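Local coordinates for chorismate mutase (Helicobacter pylori, PDB 6AL9), which catalyses the rearrangement of chorismate to prephenate, the branch-point step towards phenylalanine and tyrosine, at the interface of chains A and B. Coordinates in Å, arbitrary orientation; residue numbers count along the deposited sequence, not the author numbering. Chains: chain A/B, Chorismate mutase.

The three contacts are parts of one two-fold symmetric interface between two all-helical chains. Contact 3 straddles the two-fold axis, while contacts 1 and 2 recur as twins with the chains exchanged. Contact 3 lies about 12 Å from each of the others by the centres of their C-alpha atoms, whereas contacts 1 and 2 are about 19 Å apart. Helix 9-41 of chain B runs through all three. Contacts 1 and 3 share B:Leu27, and contacts 2 and 3 share A:Arg30. An apolar centre is thus flanked by polar fastenings: a loop gripped by an aspartate carboxylate at contact 1 and arginine-aspartate pairs at contact 2, consistent with the intertwined AroQ-type dimer.

Contact 1: the interface of chains A and B. Residues chain A 64-67, 71; chain B 24, 27-28, 31, 86.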
ATOM      1  N   PHE A  64      -0.385   4.295 -15.653  1.00 33.83           N
ATOM      2  CA  PHE A  64      -1.254   3.370 -14.923  1.00 31.14           C
ATOM      3  C   PHE A  64      -2.581   3.206 -15.657  1.00 32.25           C
ATOM      4  O   PHE A  64      -3.081   4.156 -16.227  1.00 32.39           O
ATOM      5  CB  PHE A  64      -1.559   3.905 -13.527  1.00 26.99           C
ATOM      6  CG  PHE A  64      -0.367   4.027 -12.642  1.00 26.55           C
ATOM      7  CD1 PHE A  64       0.365   2.908 -12.285  1.00 26.42           C
ATOM      8  CD2 PHE A  64       0.017   5.258 -12.136  1.00 27.20           C
ATOM      9  CE1 PHE A  64       1.462   3.014 -11.465  1.00 26.18           C
ATOM     10  CE2 PHE A  64       1.122   5.367 -11.301  1.00 26.60           C
ATOM     11  CZ  PHE A  64       1.830   4.239 -10.956  1.00 24.83           C
ATOM     12  N   LYS A  65      -3.172   2.014 -15.593  1.00 32.17           N
ATOM     13  CA  LYS A  65      -4.548   1.822 -16.028  1.00 33.31           C
ATOM     14  C   LYS A  65      -5.565   2.604 -15.174  1.00 32.18           C
ATOM     15  O   LYS A  65      -6.493   3.210 -15.707  1.00 30.66           O
ATOM     16  CB  LYS A  65      -4.898   0.334 -16.006  1.00 38.28           C
ATOM     17  CG  LYS A  65      -4.124  -0.508 -17.018  1.00 41.23           C
ATOM     18  CD  LYS A  65      -4.848  -1.810 -17.350  1.00 45.75           C
ATOM     19  CE  LYS A  65      -5.978  -1.595 -18.359  1.00 51.50           C
ATOM     20  NZ  LYS A  65      -6.971  -2.715 -18.380  1.00 55.29           N
ATOM     21  N   HIS A  66      -5.412   2.581 -13.852  1.00 29.38           N
ATOM     22  CA  HIS A  66      -6.466   3.116 -12.993  1.00 28.37           C
ATOM     23  C   HIS A  66      -6.008   4.145 -11.980  1.00 29.60           C
ATOM     24  O   HIS A  66      -6.774   5.050 -11.634  1.00 31.22           O
ATOM     25  CB  HIS A  66      -7.187   1.986 -12.254  1.00 27.12           C
ATOM     26  CG  HIS A  66      -7.641   0.884 -13.148  1.00 25.35           C
ATOM     27  ND1 HIS A  66      -8.694   1.026 -14.024  1.00 24.43           N
ATOM     28  CD2 HIS A  66      -7.170  -0.374 -13.319  1.00 25.00           C
ATOM     29  CE1 HIS A  66      -8.868  -0.101 -14.683  1.00 24.57           C
ATOM     30  NE2 HIS A  66      -7.964  -0.973 -14.265  1.00 25.05           N
ATOM     31  N   LEU A  67      -4.785   4.006 -11.484  1.00 29.40           N
ATOM     32  CA  LEU A  67      -4.294   4.947 -10.490  1.00 30.73           C
ATOM     33  C   LEU A  67      -4.300   6.341 -11.098  1.00 33.86           C
ATOM     34  O   LEU A  67      -3.963   6.517 -12.264  1.00 34.31           O
ATOM     35  CB  LEU A  67      -2.876   4.622 -10.055  1.00 27.31           C
ATOM     36  CG  LEU A  67      -2.595   3.307  -9.344  1.00 27.67           C
ATOM     37  CD1 LEU A  67      -1.190   3.346  -8.732  1.00 24.60           C
ATOM     38  CD2 LEU A  67      -3.648   3.027  -8.273  1.00 29.14           C
ATOM     39  N   ILE A  71      -5.842   8.902  -6.030  1.00 30.75           N
ATOM     40  CA  ILE A  71      -5.717   7.557  -5.460  1.00 27.60           C
ATOM     41  C   ILE A  71      -4.327   7.336  -4.864  1.00 26.34           C
ATOM     42  O   ILE A  71      -4.206   6.696  -3.828  1.00 23.60           O
ATOM     43  CB  ILE A  71      -6.006   6.458  -6.516  1.00 27.00           C
ATOM     44  CG1 ILE A  71      -7.476   6.489  -6.942  1.00 27.10           C
ATOM     45  CG2 ILE A  71      -5.610   5.059  -6.012  1.00 25.11           C
ATOM     46  CD1 ILE A  71      -7.774   5.636  -8.160  1.00 26.70           C
TER
ATOM     47  N   SER B  24       3.104   0.607  -6.343  1.00 22.53           N
ATOM     48  CA  SER B  24       2.193   1.297  -7.262  1.00 26.28           C
ATOM     49  C   SER B  24       1.657   0.363  -8.328  1.00 25.23           C
ATOM     50  O   SER B  24       0.468   0.369  -8.603  1.00 27.23           O
ATOM     51  CB  SER B  24       2.944   2.406  -8.024  1.00 27.53           C
ATOM     52  OG  SER B  24       3.285   3.448  -7.169  1.00 32.84           O
ATOM     53  N   LEU B  27      -0.697  -2.111  -6.846  1.00 22.75           N
ATOM     54  CA  LEU B  27      -1.985  -1.483  -6.500  1.00 21.06           C
ATOM     55  C   LEU B  27      -2.844  -1.250  -7.738  1.00 21.79           C
ATOM     56  O   LEU B  27      -4.051  -1.420  -7.704  1.00 22.34           O
ATOM     57  CB  LEU B  27      -1.796  -0.161  -5.732  1.00 18.38           C
ATOM     58  CG  LEU B  27      -3.090   0.525  -5.326  1.00 16.44           C
ATOM     59  CD1 LEU B  27      -3.796  -0.259  -4.254  1.00 16.75           C
ATOM     60  CD2 LEU B  27      -2.816   1.922  -4.842  1.00 16.29           C
ATOM     61  N   ASP B  28      -2.203  -0.853  -8.824  1.00 23.34           N
ATOM     62  CA  ASP B  28      -2.866  -0.710 -10.098  1.00 25.26           C
ATOM     63  C   ASP B  28      -3.503  -2.022 -10.573  1.00 24.93           C
ATOM     64  O   ASP B  28      -4.638  -2.037 -11.038  1.00 26.79           O
ATOM     65  CB  ASP B  28      -1.865  -0.177 -11.128  1.00 25.18           C
ATOM     66  CG  ASP B  28      -2.545   0.531 -12.295  1.00 25.23           C
ATOM     67  OD1 ASP B  28      -3.475   1.325 -12.047  1.00 25.98           O
ATOM     68  OD2 ASP B  28      -2.132   0.307 -13.452  1.00 26.85           O
ATOM     69  N   LEU B  31      -6.576  -2.890  -8.552  1.00 22.98           N
ATOM     70  CA  LEU B  31      -7.761  -2.203  -9.032  1.00 24.85           C
ATOM     71  C   LEU B  31      -8.334  -2.820 -10.311  1.00 25.80           C
ATOM     72  O   LEU B  31      -9.531  -2.796 -10.524  1.00 27.36           O
ATOM     73  CB  LEU B  31      -7.429  -0.728  -9.260  1.00 26.71           C
ATOM     74  CG  LEU B  31      -7.058   0.027  -8.002  1.00 26.03           C
ATOM     75  CD1 LEU B  31      -7.061   1.515  -8.323  1.00 28.55           C
ATOM     76  CD2 LEU B  31      -8.044  -0.340  -6.881  1.00 27.81           C
ATOM     77  N   PHE B  86     -13.306   3.093  -6.002  1.00 31.82           N
ATOM     78  CA  PHE B  86     -12.994   2.867  -7.400  1.00 34.35           C
ATOM     79  C   PHE B  86     -14.090   2.025  -8.078  1.00 35.30           C
ATOM     80  O   PHE B  86     -14.577   2.381  -9.165  1.00 32.97           O
ATOM     81  CB  PHE B  86     -11.623   2.204  -7.526  1.00 36.28           C
ATOM     82  CG  PHE B  86     -11.338   1.668  -8.894  1.00 38.09           C
ATOM     83  CD1 PHE B  86     -11.149   2.527  -9.956  1.00 41.35           C
ATOM     84  CD2 PHE B  86     -11.260   0.301  -9.112  1.00 36.92           C
ATOM     85  CE1 PHE B  86     -10.892   2.030 -11.216  1.00 44.04           C
ATOM     86  CE2 PHE B  86     -10.996  -0.198 -10.371  1.00 35.97           C
ATOM     87  CZ  PHE B  86     -10.810   0.661 -11.418  1.00 40.07           C
TER
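The backbone N-H groups of A:Lys65, A:His66 and A:Leu67, in the loop just ahead of helix 69-92, all turn towards the carboxylate of B:Asp28 on helix 9-41. OD2 of B:Asp28 accepts from A:Lys65 N at 2.9 Å through its syn lone pair. OD1 of B:Asp28 takes two donors: A:His66 N, on the syn side at 2.9 Å, and A:Leu67 N, nearly along the C-O axis at 3.0 Å. With CG anti to the backbone N (chi1 -157°), B:Asp28 directs its carboxylate into this turn; the short, two-oxygen acid suits a cluster of N-H donors, which would be expected to stabilise its negative charge.

The CZ rim of B:Phe86 points at the face of the A:His66 imidazole, 3.4 Å from CZ to ND1 of A:His66, with the planes 61° apart. A:Lys65 CB lies over the opposite face. The two methyls of A:Leu67 part: CD2 packs 3.7 Å from CD2 of B:Leu27 and also touches CD1 of B:Leu31, while CD1 lies over the A:Phe64 ring, whose CZ reaches CB of B:Ser24 at 3.6 Å. A forked leucine can serve both surfaces at once. The site thus ties the loop between helices 49-60 and 69-92 of one chain to the partner's long first helix.

Contact 2: the interface of chains A and B. Residues chain A 30, 33, 37, 51, 55, 58; chain B 13, 16-17, 20.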
ATOM      1  N   ARG A  30       9.752  -2.057   2.842  1.00 23.50           N
ATOM      2  CA  ARG A  30       9.838  -0.607   2.761  1.00 23.55           C
ATOM      3  C   ARG A  30       9.981  -0.008   4.152  1.00 25.23           C
ATOM      4  O   ARG A  30      10.649   1.036   4.320  1.00 25.23           O
ATOM      5  CB  ARG A  30       8.619  -0.031   2.041  1.00 20.93           C
ATOM      6  CG  ARG A  30       8.742   1.427   1.648  1.00 20.90           C
ATOM      7  CD  ARG A  30       7.377   2.003   1.295  1.00 21.72           C
ATOM      8  NE  ARG A  30       7.471   3.238   0.533  1.00 21.43           N
ATOM      9  CZ  ARG A  30       7.660   4.437   1.072  1.00 22.83           C
ATOM     10  NH1 ARG A  30       7.783   4.593   2.396  1.00 22.61           N
ATOM     11  NH2 ARG A  30       7.731   5.495   0.275  1.00 23.58           N
ATOM     12  N   ILE A  33      13.799  -0.564   5.067  1.00 29.57           N
ATOM     13  CA  ILE A  33      14.616   0.491   4.506  1.00 27.94           C
ATOM     14  C   ILE A  33      14.411   1.815   5.235  1.00 27.55           C
ATOM     15  O   ILE A  33      15.365   2.546   5.445  1.00 24.83           O
ATOM     16  CB  ILE A  33      14.328   0.700   3.003  1.00 28.81           C
ATOM     17  CG1 ILE A  33      14.804  -0.493   2.207  1.00 29.25           C
ATOM     18  CG2 ILE A  33      15.085   1.916   2.454  1.00 30.42           C
ATOM     19  CD1 ILE A  33      14.331  -0.415   0.781  1.00 31.75           C
ATOM     20  N   ILE A  37      17.134   4.163   7.212  1.00 30.62           N
ATOM     21  CA  ILE A  37      17.204   5.596   7.039  1.00 29.32           C
ATOM     22  C   ILE A  37      17.132   6.286   8.395  1.00 31.86           C
ATOM     23  O   ILE A  37      17.885   7.205   8.652  1.00 35.67           O
ATOM     24  CB  ILE A  37      16.080   6.128   6.118  1.00 26.41           C
ATOM     25  CG1 ILE A  37      16.329   5.724   4.660  1.00 25.34           C
ATOM     26  CG2 ILE A  37      15.995   7.634   6.197  1.00 26.62           C
ATOM     27  CD1 ILE A  37      15.156   5.922   3.720  1.00 23.51           C
ATOM     28  N   ARG A  51      10.651  15.512   0.191  1.00 34.81           N
ATOM     29  CA  ARG A  51      10.758  14.121  -0.269  1.00 34.23           C
ATOM     30  C   ARG A  51       9.381  13.458  -0.528  1.00 33.30           C
ATOM     31  O   ARG A  51       9.202  12.809  -1.561  1.00 31.60           O
ATOM     32  CB  ARG A  51      11.573  13.292   0.750  1.00 34.60           C
ATOM     33  CG  ARG A  51      11.638  11.785   0.511  1.00 33.30           C
ATOM     34  CD  ARG A  51      12.449  11.406  -0.726  1.00 32.66           C
ATOM     35  NE  ARG A  51      12.506   9.954  -0.906  1.00 30.67           N
ATOM     36  CZ  ARG A  51      12.697   9.325  -2.065  1.00 29.76           C
ATOM     37  NH1 ARG A  51      12.856   9.998  -3.192  1.00 31.85           N
ATOM     38  NH2 ARG A  51      12.721   8.005  -2.100  1.00 27.96           N
ATOM     39  N   ILE A  55       8.262  12.080  -4.160  1.00 31.42           N
ATOM     40  CA  ILE A  55       7.740  10.723  -4.404  1.00 27.62           C
ATOM     41  C   ILE A  55       6.412  10.745  -5.178  1.00 27.33           C
ATOM     42  O   ILE A  55       6.295  10.141  -6.243  1.00 25.49           O
ATOM     43  CB  ILE A  55       7.598   9.946  -3.077  1.00 26.61           C
ATOM     44  CG1 ILE A  55       9.002   9.545  -2.594  1.00 26.80           C
ATOM     45  CG2 ILE A  55       6.702   8.726  -3.240  1.00 26.09           C
ATOM     46  CD1 ILE A  55       9.036   8.801  -1.285  1.00 26.22           C
ATOM     47  N   ARG A  58       6.798  12.117  -8.810  1.00 30.72           N
ATOM     48  CA  ARG A  58       7.441  11.092  -9.631  1.00 30.22           C
ATOM     49  C   ARG A  58       6.449   9.980  -9.973  1.00 28.42           C
ATOM     50  O   ARG A  58       6.257   9.651 -11.144  1.00 31.18           O
ATOM     51  CB  ARG A  58       8.700  10.535  -8.944  1.00 29.09           C
ATOM     52  CG  ARG A  58       9.460   9.506  -9.776  1.00 29.38           C
ATOM     53  CD  ARG A  58      10.605   8.827  -9.020  1.00 28.26           C
ATOM     54  NE  ARG A  58      10.142   7.858  -8.018  1.00 26.94           N
ATOM     55  CZ  ARG A  58       9.708   6.626  -8.284  1.00 27.83           C
ATOM     56  NH1 ARG A  58       9.629   6.184  -9.535  1.00 26.12           N
ATOM     57  NH2 ARG A  58       9.310   5.828  -7.290  1.00 28.19           N
TER
ATOM     58  N   ARG B  13      17.266   5.524  -0.622  1.00 28.25           N
ATOM     59  CA  ARG B  13      16.129   6.200  -1.215  1.00 28.45           C
ATOM     60  C   ARG B  13      15.828   5.706  -2.606  1.00 28.60           C
ATOM     61  O   ARG B  13      14.672   5.716  -3.023  1.00 29.28           O
ATOM     62  CB  ARG B  13      16.359   7.698  -1.252  1.00 31.15           C
ATOM     63  CG  ARG B  13      16.037   8.354   0.073  1.00 34.12           C
ATOM     64  CD  ARG B  13      16.190   9.864  -0.031  1.00 35.83           C
ATOM     65  NE  ARG B  13      15.348  10.549   0.941  1.00 37.17           N
ATOM     66  CZ  ARG B  13      15.597  11.767   1.412  1.00 42.03           C
ATOM     67  NH1 ARG B  13      14.799  12.321   2.317  1.00 42.46           N
ATOM     68  NH2 ARG B  13      16.668  12.426   1.005  1.00 45.57           N
ATOM     69  N   ILE B  16      13.798   2.455  -1.704  1.00 29.78           N
ATOM     70  CA  ILE B  16      12.418   2.971  -1.534  1.00 29.41           C
ATOM     71  C   ILE B  16      11.711   3.222  -2.876  1.00 24.86           C
ATOM     72  O   ILE B  16      10.610   2.764  -3.087  1.00 25.02           O
ATOM     73  CB  ILE B  16      12.431   4.303  -0.761  1.00 30.43           C
ATOM     74  CG1 ILE B  16      12.887   4.086   0.686  1.00 32.25           C
ATOM     75  CG2 ILE B  16      11.094   5.018  -0.838  1.00 30.54           C
ATOM     76  CD1 ILE B  16      11.919   3.377   1.599  1.00 30.01           C
ATOM     77  N   ASP B  17      12.367   3.932  -3.780  1.00 22.85           N
ATOM     78  CA  ASP B  17      11.794   4.278  -5.089  1.00 22.64           C
ATOM     79  C   ASP B  17      11.415   3.031  -5.887  1.00 21.52           C
ATOM     80  O   ASP B  17      10.373   2.976  -6.548  1.00 21.15           O
ATOM     81  CB  ASP B  17      12.816   5.098  -5.924  1.00 23.99           C
ATOM     82  CG  ASP B  17      13.004   6.534  -5.443  1.00 25.53           C
ATOM     83  OD1 ASP B  17      12.287   7.036  -4.537  1.00 26.92           O
ATOM     84  OD2 ASP B  17      13.903   7.185  -6.004  1.00 27.91           O
ATOM     85  N   ASP B  20       8.428   1.615  -4.346  1.00 23.37           N
ATOM     86  CA  ASP B  20       7.263   2.387  -4.679  1.00 24.21           C
ATOM     87  C   ASP B  20       6.764   2.153  -6.098  1.00 23.83           C
ATOM     88  O   ASP B  20       5.582   2.159  -6.306  1.00 23.79           O
ATOM     89  CB  ASP B  20       7.493   3.865  -4.414  1.00 25.90           C
ATOM     90  CG  ASP B  20       7.500   4.191  -2.930  1.00 27.78           C
ATOM     91  OD1 ASP B  20       6.899   3.418  -2.154  1.00 30.44           O
ATOM     92  OD2 ASP B  20       8.085   5.228  -2.532  1.00 30.92           O
TER
HETATM   93  O   HOH W   1       9.336   6.633  -4.360  1.00 30.35           O
HETATM   94  O   HOH W   2      10.725   8.920  -5.679  1.00 33.14           O
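A:Arg30 meets B:Asp20 side-on, with guanidinium and carboxylate nearly coplanar (27° apart), in a wall of the active site of this type II (AroQ) chorismate mutase. A:Arg30, A:Arg51 and A:Ile55 line the pocket that holds p-hydroxybenzoate, and B:Arg13, from the partner's first helix, is the arginine that completes such pockets, so the dimer is needed to build them. Arginines suit the carboxylates of chorismate and prephenate; the aspartates probably fix their orientation.

NE of A:Arg30 donates to OD1 of B:Asp20 at 2.8 Å, and NH2 of A:Arg30 donates to OD2 of B:Asp20 at 2.8 Å. Two bonds, one to each oxygen, hold the pair against rotation. The extended arginine chain spans from its own helix, and its CG touches CD1 of B:Ile16.

A:Arg51 is turned differently against B:Asp17. Its NH2 donates to OD1 of B:Asp17 at 2.7 Å, but from above the carboxylate plane, the two planes being 42° apart. Its guanidinium lies between A:Ile55 CG1 and B:Arg13 CD. The two arginine chains lie alongside, running opposite ways, with NE of A:Arg51 3.4 Å from NE of B:Arg13.

A:Arg58 reaches the acids through two waters in its guanidinium plane. Water 2 joins A:Arg58 NE to B:Asp17 OD1; water 1 links A:Arg58 NH2 to B:Asp17 OD1 and B:Asp20 OD2. Beside this network, CG1 of B:Ile16 lies 3.6 Å from CG2 of A:Ile33, which CD1 of B:Ile16 also meets.

Contact 3: the interface of chains A and B. Residues chain A 23, 27, 30, 75-76, 78-79, 82; chain B 23, 27, 75, 78-79.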
ATOM      1  N   LEU A  23       1.987  -7.324  -1.770  1.00 30.33           N
ATOM      2  CA  LEU A  23       1.850  -5.926  -1.368  1.00 28.19           C
ATOM      3  C   LEU A  23       2.300  -5.765   0.103  1.00 27.45           C
ATOM      4  O   LEU A  23       3.026  -4.839   0.476  1.00 25.33           O
ATOM      5  CB  LEU A  23       0.385  -5.526  -1.524  1.00 28.87           C
ATOM      6  CG  LEU A  23      -0.019  -4.080  -1.803  1.00 29.83           C
ATOM      7  CD1 LEU A  23       0.661  -3.469  -3.020  1.00 28.62           C
ATOM      8  CD2 LEU A  23      -1.519  -4.028  -1.977  1.00 32.40           C
ATOM      9  N   LEU A  27       5.585  -3.874   1.539  1.00 25.53           N
ATOM     10  CA  LEU A  27       5.451  -2.846   2.591  1.00 25.97           C
ATOM     11  C   LEU A  27       6.378  -3.129   3.779  1.00 26.26           C
ATOM     12  O   LEU A  27       6.959  -2.224   4.363  1.00 26.29           O
ATOM     13  CB  LEU A  27       3.997  -2.723   3.044  1.00 25.85           C
ATOM     14  CG  LEU A  27       3.768  -1.717   4.177  1.00 26.38           C
ATOM     15  CD1 LEU A  27       3.978  -0.294   3.671  1.00 25.38           C
ATOM     16  CD2 LEU A  27       2.362  -1.921   4.731  1.00 24.45           C
ATOM     17  N   ARG A  30       9.752  -2.057   2.842  1.00 23.50           N
ATOM     18  CA  ARG A  30       9.838  -0.607   2.761  1.00 23.55           C
ATOM     19  C   ARG A  30       9.981  -0.008   4.152  1.00 25.23           C
ATOM     20  O   ARG A  30      10.649   1.036   4.320  1.00 25.23           O
ATOM     21  CB  ARG A  30       8.619  -0.031   2.041  1.00 20.93           C
ATOM     22  CG  ARG A  30       8.742   1.427   1.648  1.00 20.90           C
ATOM     23  CD  ARG A  30       7.377   2.003   1.295  1.00 21.72           C
ATOM     24  NE  ARG A  30       7.471   3.238   0.533  1.00 21.43           N
ATOM     25  CZ  ARG A  30       7.660   4.437   1.072  1.00 22.83           C
ATOM     26  NH1 ARG A  30       7.783   4.593   2.396  1.00 22.61           N
ATOM     27  NH2 ARG A  30       7.731   5.495   0.275  1.00 23.58           N
ATOM     28  N   PHE A  75      -3.372   6.724  -0.967  1.00 21.13           N
ATOM     29  CA  PHE A  75      -2.520   5.611  -0.646  1.00 19.66           C
ATOM     30  C   PHE A  75      -1.280   6.055   0.137  1.00 20.43           C
ATOM     31  O   PHE A  75      -1.037   5.574   1.250  1.00 20.88           O
ATOM     32  CB  PHE A  75      -2.115   4.904  -1.911  1.00 18.42           C
ATOM     33  CG  PHE A  75      -1.370   3.620  -1.680  1.00 17.11           C
ATOM     34  CD1 PHE A  75      -1.972   2.559  -1.034  1.00 17.53           C
ATOM     35  CD2 PHE A  75      -0.091   3.460  -2.161  1.00 16.39           C
ATOM     36  CE1 PHE A  75      -1.288   1.364  -0.841  1.00 16.80           C
ATOM     37  CE2 PHE A  75       0.608   2.285  -1.967  1.00 15.73           C
ATOM     38  CZ  PHE A  75       0.006   1.234  -1.312  1.00 16.37           C
ATOM     39  N   TYR A  76      -0.507   6.977  -0.434  1.00 20.52           N
ATOM     40  CA  TYR A  76       0.785   7.312   0.125  1.00 20.88           C
ATOM     41  C   TYR A  76       0.704   8.160   1.367  1.00 21.86           C
ATOM     42  O   TYR A  76       1.605   8.091   2.189  1.00 22.03           O
ATOM     43  CB  TYR A  76       1.741   7.909  -0.927  1.00 20.48           C
ATOM     44  CG  TYR A  76       2.508   6.798  -1.604  1.00 19.37           C
ATOM     45  CD1 TYR A  76       3.590   6.204  -0.976  1.00 19.26           C
ATOM     46  CD2 TYR A  76       2.085   6.268  -2.815  1.00 19.12           C
ATOM     47  CE1 TYR A  76       4.257   5.143  -1.555  1.00 18.84           C
ATOM     48  CE2 TYR A  76       2.759   5.222  -3.399  1.00 19.28           C
ATOM     49  CZ  TYR A  76       3.842   4.662  -2.753  1.00 18.54           C
ATOM     50  OH  TYR A  76       4.521   3.604  -3.310  1.00 21.19           O
ATOM     51  N   GLU A  78      -1.158   7.450   3.752  1.00 27.49           N
ATOM     52  CA  GLU A  78      -1.204   6.406   4.747  1.00 26.80           C
ATOM     53  C   GLU A  78       0.137   5.673   4.869  1.00 26.93           C
ATOM     54  O   GLU A  78       0.634   5.426   5.976  1.00 23.64           O
ATOM     55  CB  GLU A  78      -2.303   5.415   4.348  1.00 28.55           C
ATOM     56  CG  GLU A  78      -2.527   4.274   5.335  1.00 28.62           C
ATOM     57  CD  GLU A  78      -2.815   4.750   6.764  1.00 28.27           C
ATOM     58  OE1 GLU A  78      -2.486   3.991   7.709  1.00 26.15           O
ATOM     59  OE2 GLU A  78      -3.355   5.875   6.929  1.00 27.66           O
ATOM     60  N   VAL A  79       0.721   5.335   3.718  1.00 27.78           N
ATOM     61  CA  VAL A  79       2.087   4.789   3.670  1.00 27.30           C
ATOM     62  C   VAL A  79       3.113   5.674   4.404  1.00 28.50           C
ATOM     63  O   VAL A  79       3.932   5.153   5.175  1.00 30.53           O
ATOM     64  CB  VAL A  79       2.556   4.569   2.224  1.00 26.83           C
ATOM     65  CG1 VAL A  79       4.027   4.186   2.177  1.00 26.49           C
ATOM     66  CG2 VAL A  79       1.742   3.469   1.574  1.00 27.22           C
ATOM     67  N   ILE A  82       2.288   5.549   8.174  1.00 26.87           N
ATOM     68  CA  ILE A  82       2.809   4.298   8.689  1.00 26.55           C
ATOM     69  C   ILE A  82       4.321   4.361   8.854  1.00 26.49           C
ATOM     70  O   ILE A  82       4.826   3.997   9.869  1.00 25.76           O
ATOM     71  CB  ILE A  82       2.482   3.129   7.775  1.00 25.03           C
ATOM     72  CG1 ILE A  82       1.002   2.776   7.886  1.00 25.72           C
ATOM     73  CG2 ILE A  82       3.323   1.928   8.159  1.00 25.05           C
ATOM     74  CD1 ILE A  82       0.545   1.797   6.815  1.00 24.81           C
TER
ATOM     75  N   LEU B  23       5.020  -1.252  -5.687  1.00 21.89           N
ATOM     76  CA  LEU B  23       3.845  -1.110  -4.842  1.00 21.89           C
ATOM     77  C   LEU B  23       2.738  -0.430  -5.601  1.00 21.62           C
ATOM     78  O   LEU B  23       1.577  -0.818  -5.510  1.00 19.86           O
ATOM     79  CB  LEU B  23       4.220  -0.246  -3.635  1.00 22.67           C
ATOM     80  CG  LEU B  23       3.691  -0.566  -2.234  1.00 22.42           C
ATOM     81  CD1 LEU B  23       3.926  -2.000  -1.801  1.00 21.75           C
ATOM     82  CD2 LEU B  23       4.397   0.372  -1.254  1.00 22.46           C
ATOM     83  N   LEU B  27      -0.697  -2.111  -6.846  1.00 22.75           N
ATOM     84  CA  LEU B  27      -1.985  -1.483  -6.500  1.00 21.06           C
ATOM     85  C   LEU B  27      -2.844  -1.250  -7.738  1.00 21.79           C
ATOM     86  O   LEU B  27      -4.051  -1.420  -7.704  1.00 22.34           O
ATOM     87  CB  LEU B  27      -1.796  -0.161  -5.732  1.00 18.38           C
ATOM     88  CG  LEU B  27      -3.090   0.525  -5.326  1.00 16.44           C
ATOM     89  CD1 LEU B  27      -3.796  -0.259  -4.254  1.00 16.75           C
ATOM     90  CD2 LEU B  27      -2.816   1.922  -4.842  1.00 16.29           C
ATOM     91  N   PHE B  75      -2.861   0.190   6.865  1.00 22.11           N
ATOM     92  CA  PHE B  75      -2.605   0.013   5.458  1.00 21.62           C
ATOM     93  C   PHE B  75      -3.873  -0.383   4.656  1.00 22.20           C
ATOM     94  O   PHE B  75      -4.238   0.261   3.660  1.00 19.90           O
ATOM     95  CB  PHE B  75      -1.517  -1.029   5.260  1.00 20.95           C
ATOM     96  CG  PHE B  75      -1.015  -1.117   3.842  1.00 20.55           C
ATOM     97  CD1 PHE B  75      -0.367  -0.047   3.262  1.00 20.02           C
ATOM     98  CD2 PHE B  75      -1.192  -2.273   3.101  1.00 19.82           C
ATOM     99  CE1 PHE B  75       0.126  -0.123   1.959  1.00 21.14           C
ATOM    100  CE2 PHE B  75      -0.725  -2.356   1.803  1.00 21.09           C
ATOM    101  CZ  PHE B  75      -0.057  -1.280   1.225  1.00 21.05           C
ATOM    102  N   GLU B  78      -7.081   1.845   4.106  1.00 23.80           N
ATOM    103  CA  GLU B  78      -6.936   2.759   2.990  1.00 21.69           C
ATOM    104  C   GLU B  78      -7.074   2.033   1.655  1.00 19.88           C
ATOM    105  O   GLU B  78      -7.819   2.490   0.758  1.00 18.43           O
ATOM    106  CB  GLU B  78      -5.588   3.453   3.082  1.00 22.71           C
ATOM    107  CG  GLU B  78      -5.313   4.458   1.986  1.00 24.63           C
ATOM    108  CD  GLU B  78      -6.315   5.601   1.945  1.00 28.89           C
ATOM    109  OE1 GLU B  78      -6.404   6.255   0.883  1.00 32.03           O
ATOM    110  OE2 GLU B  78      -6.999   5.864   2.960  1.00 31.16           O
ATOM    111  N   VAL B  79      -6.368   0.913   1.531  1.00 17.05           N
ATOM    112  CA  VAL B  79      -6.507   0.053   0.366  1.00 17.41           C
ATOM    113  C   VAL B  79      -7.951  -0.356   0.050  1.00 17.64           C
ATOM    114  O   VAL B  79      -8.374  -0.317  -1.117  1.00 17.70           O
ATOM    115  CB  VAL B  79      -5.635  -1.211   0.495  1.00 16.94           C
ATOM    116  CG1 VAL B  79      -5.903  -2.172  -0.654  1.00 16.31           C
ATOM    117  CG2 VAL B  79      -4.172  -0.821   0.477  1.00 16.53           C
TER
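A:Phe75 and B:Phe75 meet at the centre of the helical AroQ-type dimer, where helix 69-92 of chain A faces its counterpart, helix 69-93 of chain B. The patch is held by packing alone, with no N or O of one chain within bonding reach of the other; broad phenylalanine rings and forked leucines suit it because they bury much carbon surface and ask for no polar partner. In the aromatic contact the CE1-CZ rims meet, with the planes 61° apart, and neither ring lies over the other's face; CE1 of A:Phe75 comes within 3.5 Å of CE1 of B:Phe75. Both side chains have CG anti to the backbone N (chi1 -172° in A:Phe75), which points the rings towards the partner helix.

Leucine methyls pack on one face of each ring. CD2 of A:Leu27 sits over B:Phe75, 3.7 Å from CD2 to the ring centroid, and CD2 of B:Leu27 does the same to A:Phe75 somewhat less closely. Each phenylalanine has the CG2 of Val79 from its own chain over the opposite face, and the CG2 of the other chain's Val79 at its edge.

Among contacts of saturated carbons, CD1 of A:Leu23 is 3.8 Å from CD1 of B:Leu23, and CD1 of A:Ile82 packs 3.8 Å from CB of B:Phe75.

Charged residues take part through their carbon chains. A:Glu78 and B:Glu78 lie alongside, pointing opposite ways, CG of A:Glu78 3.9 Å from CB of B:Glu78. OE2 of A:Glu78 is 5.4 Å from OE2 of B:Glu78; two carboxylates this near may raise each other's pKa.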